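Local coordinates for hypothetical protein Atu0492 (Agrobacterium tumefaciens str., PDB 2GMY), which is of unknown function but belongs to the carboxymuconolactone decarboxylase family and is a putative AhpD-like antioxidant defence protein, at the interface of chains A and B and the interface of chains A and C. Residues are numbered along the deposited sequence; one frame, centred on the assembly and turned at random. Chains: chain A/B/C, Hypothetical protein Atu0492.

Contact 1 and contact 3 are neighbouring patches of one two-fold A–B interface, their C-alpha centres about 12 Å apart. They share A:Val121 and the long helix 117-139 of chain A: contact 1 lies at the start of that helix, contact 3 further along it. Contact 2 belongs to a different two-fold interface, between chains A and C, its C-alpha centre about 29 Å from that of contact 1 and 30 Å from that of contact 3. Each chain thus has two separate self-associating surfaces, which together help to build the deposited six-chain assembly; this hexamer may or may not be the biological form.

Contact 1: the interface of chains A and B. Residues chain A 108, 117, 120-121; chain B 4-5, 10, 140.
The N-terminal segment of chain B lies against helix 105-114 and the start of helix 117-139 of chain A, with B:Arg4 passing over the ring of A:Phe108. B:Arg4 is extended from CG to NE and runs antiparallel to the phenylalanine side chain. Its CD sits over one ring face, 3.6 Å from the A:Phe108 ring centroid, a CH-pi contact displaced toward the rim. Beyond CD, the guanidinium lies nearly parallel to the ring, 10° between planes, but is displaced beyond it: A:Phe108 CB stands over the guanidinium centre. A:Phe108 reaches this position with CG anti to its backbone N (chi1 -177°). B:Ile5 follows, placing CD1 in plane at the edge of the same ring and 3.6 Å from A:Ile120 CG2. That A:Ile120 methyl also meets B:Phe140 CE1 at 3.6 Å, and therefore packs against both an aliphatic tip and an aromatic rim. B:Ile5 CG2 turns to A:Val121 CG2, which B:Ala10 CB approaches at 3.9 Å. The carboxylate of A:Asp117 lies beside B:Ile5 and reaches chain B through water. Water 1 joins A:Asp117 OD1 to B:Arg4 O, 3.0 Å from the latter. Water 2 joins A:Asp117 OD2 to B:Arg4 O, with a longer 3.2 Å leg to that carbonyl. The patch thus ties the N-terminal segment of chain B, backed by B:Phe140 just after helix 117-139, to consecutive helices near the C-terminal end of chain A's fold.

Contact 2: the interface of chains A and C. Residues chain A 71, 74, 77-78; chain C 48-49, 52-53.
Apolar packing dominates where A:Leu71 and A:Val74, in the 3-10 helix 71-77, meet C:Ala49 and C:Val52 in the first turn of helix 49-61. A:Val74 and C:Val52 point at each other tip to tip, their CG2 methyls 3.9 Å apart. A:Val74 CG2 also rests on C:Ala49, 3.6 Å from its CA; with chi1 at -66° this methyl lies between the backbone N and carbonyl carbon, while CG1 is directed toward C:Val52 CG2 and the backbone of C:Cys48. A:Leu71 sends CD2 in beside that methyl, 3.8 Å from C:Ala49 CB, and on toward C:Val52 CG1.

Contact between side chain and backbone forms a second group. The small C:Ala49 methyl meets the A:Glu77–A:Ser78 peptide, its CB 3.4 Å from A:Glu77 C, flanked by the two CB atoms of those residues. Of the residues here, C:Ala49 buries the largest area, 40 Å². C:Cys48 immediately precedes it in the CXXC sequence, the redox motif of AhpD proteins, so this surface may help to shape the motif's surroundings.

Apolar groups meet polar atoms as well. A:Leu71 CD1 lies near the carboxylate of C:Asp53 as the two side chains cross at an angle, and A:Leu71 CD2 touches the backbone oxygen C:Ala49 O at 3.5 Å.

Contact 3: the interface of chains A and B. Residues chain A 21, 24, 121, 125, 129; chain B 14, 17-18, 132, 136.
Helices 12-26 and 117-139 of chain A receive helix 12-27 of chain B between them, while helix 117-139 of chain B adds B:Ile136 beside A:Val125 and B:Thr132 near A:Ala129. The small side chains B:Ala14 and B:Ala17, one turn apart, let helix 12-27 come close to A:Tyr24. B:Ala17 CB meets the root of the tyrosine, 3.6 Å from A:Tyr24 CG, and B:Ala14 lies by its phenol end, with CA 3.6 Å from A:Tyr24 CZ. A chi1 of 167° swings the tyrosine ring away from its own backbone N and lays it along the two alanines. A:Leu21 packs on B:Ala17 too, with CD1 3.9 Å from its CB.

On the opposite flank, A:Val125 and B:Val18 lie alongside each other, pointing opposite ways, with A:Val125 CG1 3.8 Å from B:Val18 CG2. The other methyl, A:Val125 CG2, is shared among B:Val18, B:Ala14 and B:Ile136. A:Val125 thus sits where the two chain B helices converge and buries 45 Å² there. A:Val121 only grazes this side, with CG1 3.7 Å from B:Ala14 CB. That alanine methyl also touches the tyrosine hydroxyl, with B:Ala14 CB 3.3 Å from A:Tyr24 OH.

Contact 1: the interface of chains A and B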
# COMPACT_ATOMS: atom_id res chain seq x y z
N PHE A 108 17.26 -6.31 11.37
CA PHE A 108 18.44 -7.16 11.33
C PHE A 108 19.22 -7.07 12.65
O PHE A 108 19.71 -8.09 13.15
CB PHE A 108 19.34 -6.78 10.15
CG PHE A 108 20.54 -7.66 10.02
CD1 PHE A 108 20.40 -9.01 9.69
CD2 PHE A 108 21.81 -7.17 10.29
CE1 PHE A 108 21.51 -9.85 9.59
CE2 PHE A 108 22.93 -7.99 10.19
CZ PHE A 108 22.78 -9.34 9.85
N ASP A 117 25.64 -15.59 13.23
CA ASP A 117 25.56 -15.46 11.77
C ASP A 117 25.16 -16.79 11.13
O ASP A 117 24.38 -16.81 10.18
CB ASP A 117 26.89 -14.99 11.17
CG ASP A 117 27.08 -13.48 11.25
OD1 ASP A 117 26.22 -12.78 11.81
OD2 ASP A 117 28.11 -13.00 10.71
N ILE A 120 21.52 -17.25 11.59
CA ILE A 120 20.78 -16.31 10.73
C ILE A 120 20.70 -16.80 9.29
O ILE A 120 19.66 -16.66 8.64
CB ILE A 120 21.37 -14.87 10.82
CG1 ILE A 120 21.11 -14.30 12.22
CG2 ILE A 120 20.78 -13.97 9.73
CD1 ILE A 120 21.80 -12.96 12.51
N VAL A 121 21.78 -17.39 8.78
CA VAL A 121 21.74 -17.95 7.43
C VAL A 121 20.72 -19.07 7.36
O VAL A 121 19.91 -19.13 6.42
CB VAL A 121 23.14 -18.40 6.94
CG1 VAL A 121 23.05 -18.99 5.53
CG2 VAL A 121 24.09 -17.22 6.95
N ARG B 4 26.40 -7.51 5.38
CA ARG B 4 26.02 -7.94 6.73
C ARG B 4 26.61 -9.30 7.08
O ARG B 4 27.18 -9.48 8.15
CB ARG B 4 24.51 -8.00 6.89
CG ARG B 4 23.84 -6.65 6.89
CD ARG B 4 22.32 -6.82 6.80
NE ARG B 4 21.61 -5.56 7.00
CZ ARG B 4 20.33 -5.36 6.71
NH1 ARG B 4 19.60 -6.34 6.17
NH2 ARG B 4 19.78 -4.17 6.96
N ILE B 5 26.42 -10.25 6.18
CA ILE B 5 26.91 -11.62 6.36
C ILE B 5 27.45 -12.19 5.04
O ILE B 5 26.82 -12.04 4.00
CB ILE B 5 25.79 -12.56 6.86
CG1 ILE B 5 25.18 -12.03 8.16
CG2 ILE B 5 26.33 -13.98 7.06
CD1 ILE B 5 24.01 -12.87 8.68
N ALA B 10 29.50 -18.31 6.34
CA ALA B 10 28.83 -18.52 7.62
C ALA B 10 28.08 -19.85 7.72
O ALA B 10 28.03 -20.47 8.79
CB ALA B 10 27.87 -17.35 7.92
N PHE B 140 21.12 -9.93 3.43
CA PHE B 140 22.52 -9.92 3.88
C PHE B 140 23.35 -8.80 3.27
O PHE B 140 24.55 -8.71 3.49
CB PHE B 140 23.17 -11.29 3.66
CG PHE B 140 22.48 -12.41 4.41
CD1 PHE B 140 21.73 -12.11 5.55
CD2 PHE B 140 22.57 -13.72 3.98
CE1 PHE B 140 21.07 -13.13 6.27
CE2 PHE B 140 21.91 -14.75 4.70
CZ PHE B 140 21.16 -14.43 5.85
O HOH W 1 26.24 -10.00 10.97
O HOH W 2 29.45 -11.06 9.75

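Contact 2: the interface of chains A and C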
# COMPACT_ATOMS: atom_id res chain seq x y z
N LEU A 71 -2.08 -16.62 18.15
CA LEU A 71 -1.73 -15.21 18.19
C LEU A 71 -0.66 -14.83 17.17
O LEU A 71 -0.26 -13.69 17.08
CB LEU A 71 -1.32 -14.79 19.59
CG LEU A 71 -2.48 -14.60 20.58
CD1 LEU A 71 -1.93 -14.58 21.93
CD2 LEU A 71 -3.19 -13.30 20.31
N VAL A 74 -1.04 -11.95 14.82
CA VAL A 74 -1.10 -10.63 15.44
C VAL A 74 0.00 -10.49 16.51
O VAL A 74 -0.17 -9.84 17.54
CB VAL A 74 -2.52 -10.34 16.04
CG1 VAL A 74 -3.57 -10.25 14.93
CG2 VAL A 74 -2.92 -11.42 17.05
N GLU A 77 1.42 -7.39 19.02
CA GLU A 77 0.71 -6.94 20.22
C GLU A 77 0.50 -8.00 21.30
O GLU A 77 -0.21 -7.75 22.29
CB GLU A 77 -0.63 -6.29 19.82
CG GLU A 77 -0.48 -4.87 19.26
CD GLU A 77 0.33 -3.96 20.18
OE1 GLU A 77 0.18 -4.08 21.42
OE2 GLU A 77 1.12 -3.15 19.66
N SER A 78 1.11 -9.18 21.14
CA SER A 78 0.90 -10.29 22.06
C SER A 78 2.08 -10.51 23.01
O SER A 78 3.23 -10.65 22.55
CB SER A 78 0.65 -11.59 21.30
OG SER A 78 0.50 -12.65 22.21
N CYS C 48 -5.01 -6.77 16.46
CA CYS C 48 -5.32 -6.66 17.87
C CYS C 48 -5.20 -8.00 18.58
O CYS C 48 -6.16 -8.79 18.60
CB CYS C 48 -6.72 -6.07 18.06
SG CYS C 48 -7.08 -5.75 19.78
N ALA C 49 -4.03 -8.24 19.19
CA ALA C 49 -3.80 -9.48 19.96
C ALA C 49 -4.73 -9.60 21.15
O ALA C 49 -5.18 -10.70 21.48
CB ALA C 49 -2.35 -9.55 20.42
N VAL C 52 -7.98 -10.75 19.62
CA VAL C 52 -7.84 -12.09 19.06
C VAL C 52 -7.80 -13.14 20.18
O VAL C 52 -8.50 -14.15 20.11
CB VAL C 52 -6.63 -12.25 18.11
CG1 VAL C 52 -6.38 -13.73 17.78
CG2 VAL C 52 -6.86 -11.46 16.82
N ASP C 53 -7.00 -12.88 21.21
CA ASP C 53 -6.90 -13.83 22.33
C ASP C 53 -8.29 -14.12 22.91
O ASP C 53 -8.66 -15.28 23.10
CB ASP C 53 -5.96 -13.31 23.40
CG ASP C 53 -5.73 -14.32 24.49
OD1 ASP C 53 -5.17 -15.40 24.21
OD2 ASP C 53 -6.12 -14.04 25.64

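Contact 3: the interface of chains A and B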
# COMPACT_ATOMS: atom_id res chain seq x y z
N LEU A 21 15.29 -29.10 -0.61
CA LEU A 21 15.54 -27.89 0.17
C LEU A 21 14.84 -27.97 1.53
O LEU A 21 15.43 -27.61 2.56
CB LEU A 21 15.10 -26.63 -0.59
CG LEU A 21 15.31 -25.30 0.15
CD1 LEU A 21 16.75 -25.10 0.61
CD2 LEU A 21 14.85 -24.14 -0.74
N TYR A 24 16.82 -30.08 3.83
CA TYR A 24 17.91 -29.33 4.44
C TYR A 24 17.41 -28.54 5.65
O TYR A 24 18.00 -28.61 6.73
CB TYR A 24 18.63 -28.38 3.48
CG TYR A 24 19.49 -27.46 4.31
CD1 TYR A 24 20.64 -27.94 4.92
CD2 TYR A 24 19.09 -26.15 4.57
CE1 TYR A 24 21.40 -27.13 5.75
CE2 TYR A 24 19.85 -25.32 5.40
CZ TYR A 24 21.00 -25.83 5.98
OH TYR A 24 21.76 -25.03 6.79
N VAL A 121 21.78 -17.39 8.78
CA VAL A 121 21.74 -17.95 7.43
C VAL A 121 20.72 -19.07 7.36
O VAL A 121 19.91 -19.13 6.42
CB VAL A 121 23.14 -18.40 6.94
CG1 VAL A 121 23.05 -18.99 5.53
CG2 VAL A 121 24.09 -17.22 6.95
N VAL A 125 17.38 -18.91 4.94
CA VAL A 125 17.05 -19.96 3.96
C VAL A 125 15.69 -20.59 4.29
O VAL A 125 14.89 -20.86 3.39
CB VAL A 125 18.17 -21.04 3.94
CG1 VAL A 125 17.76 -22.25 3.11
CG2 VAL A 125 19.48 -20.43 3.40
N ALA A 129 12.52 -20.89 1.90
CA ALA A 129 11.86 -22.17 1.63
C ALA A 129 10.34 -22.10 1.82
O ALA A 129 9.58 -22.51 0.94
CB ALA A 129 12.47 -23.29 2.46
N ALA B 14 24.00 -24.43 4.17
CA ALA B 14 22.81 -23.71 3.75
C ALA B 14 22.98 -23.17 2.33
O ALA B 14 22.05 -23.23 1.50
CB ALA B 14 22.50 -22.58 4.73
N ALA B 17 22.56 -25.94 -0.18
CA ALA B 17 21.15 -26.32 -0.33
C ALA B 17 20.40 -25.38 -1.30
O ALA B 17 19.62 -25.84 -2.14
CB ALA B 17 20.44 -26.39 1.03
N VAL B 18 20.65 -24.08 -1.19
CA VAL B 18 20.03 -23.15 -2.11
C VAL B 18 20.63 -23.31 -3.52
O VAL B 18 19.90 -23.27 -4.51
CB VAL B 18 20.11 -21.69 -1.60
CG1 VAL B 18 19.51 -20.72 -2.62
CG2 VAL B 18 19.36 -21.58 -0.29
N THR B 132 13.91 -16.72 -3.21
CA THR B 132 14.80 -17.10 -2.11
C THR B 132 16.16 -16.39 -2.21
O THR B 132 16.61 -15.79 -1.22
CB THR B 132 14.96 -18.63 -2.04
OG1 THR B 132 13.70 -19.19 -1.61
CG2 THR B 132 16.04 -19.02 -1.02
N ILE B 136 17.87 -13.68 0.46
CA ILE B 136 19.21 -13.87 1.02
C ILE B 136 20.10 -12.67 0.70
O ILE B 136 20.72 -12.09 1.59
CB ILE B 136 19.85 -15.17 0.48
CG1 ILE B 136 19.13 -16.39 1.08
CG2 ILE B 136 21.37 -15.21 0.75
CD1 ILE B 136 19.46 -17.70 0.37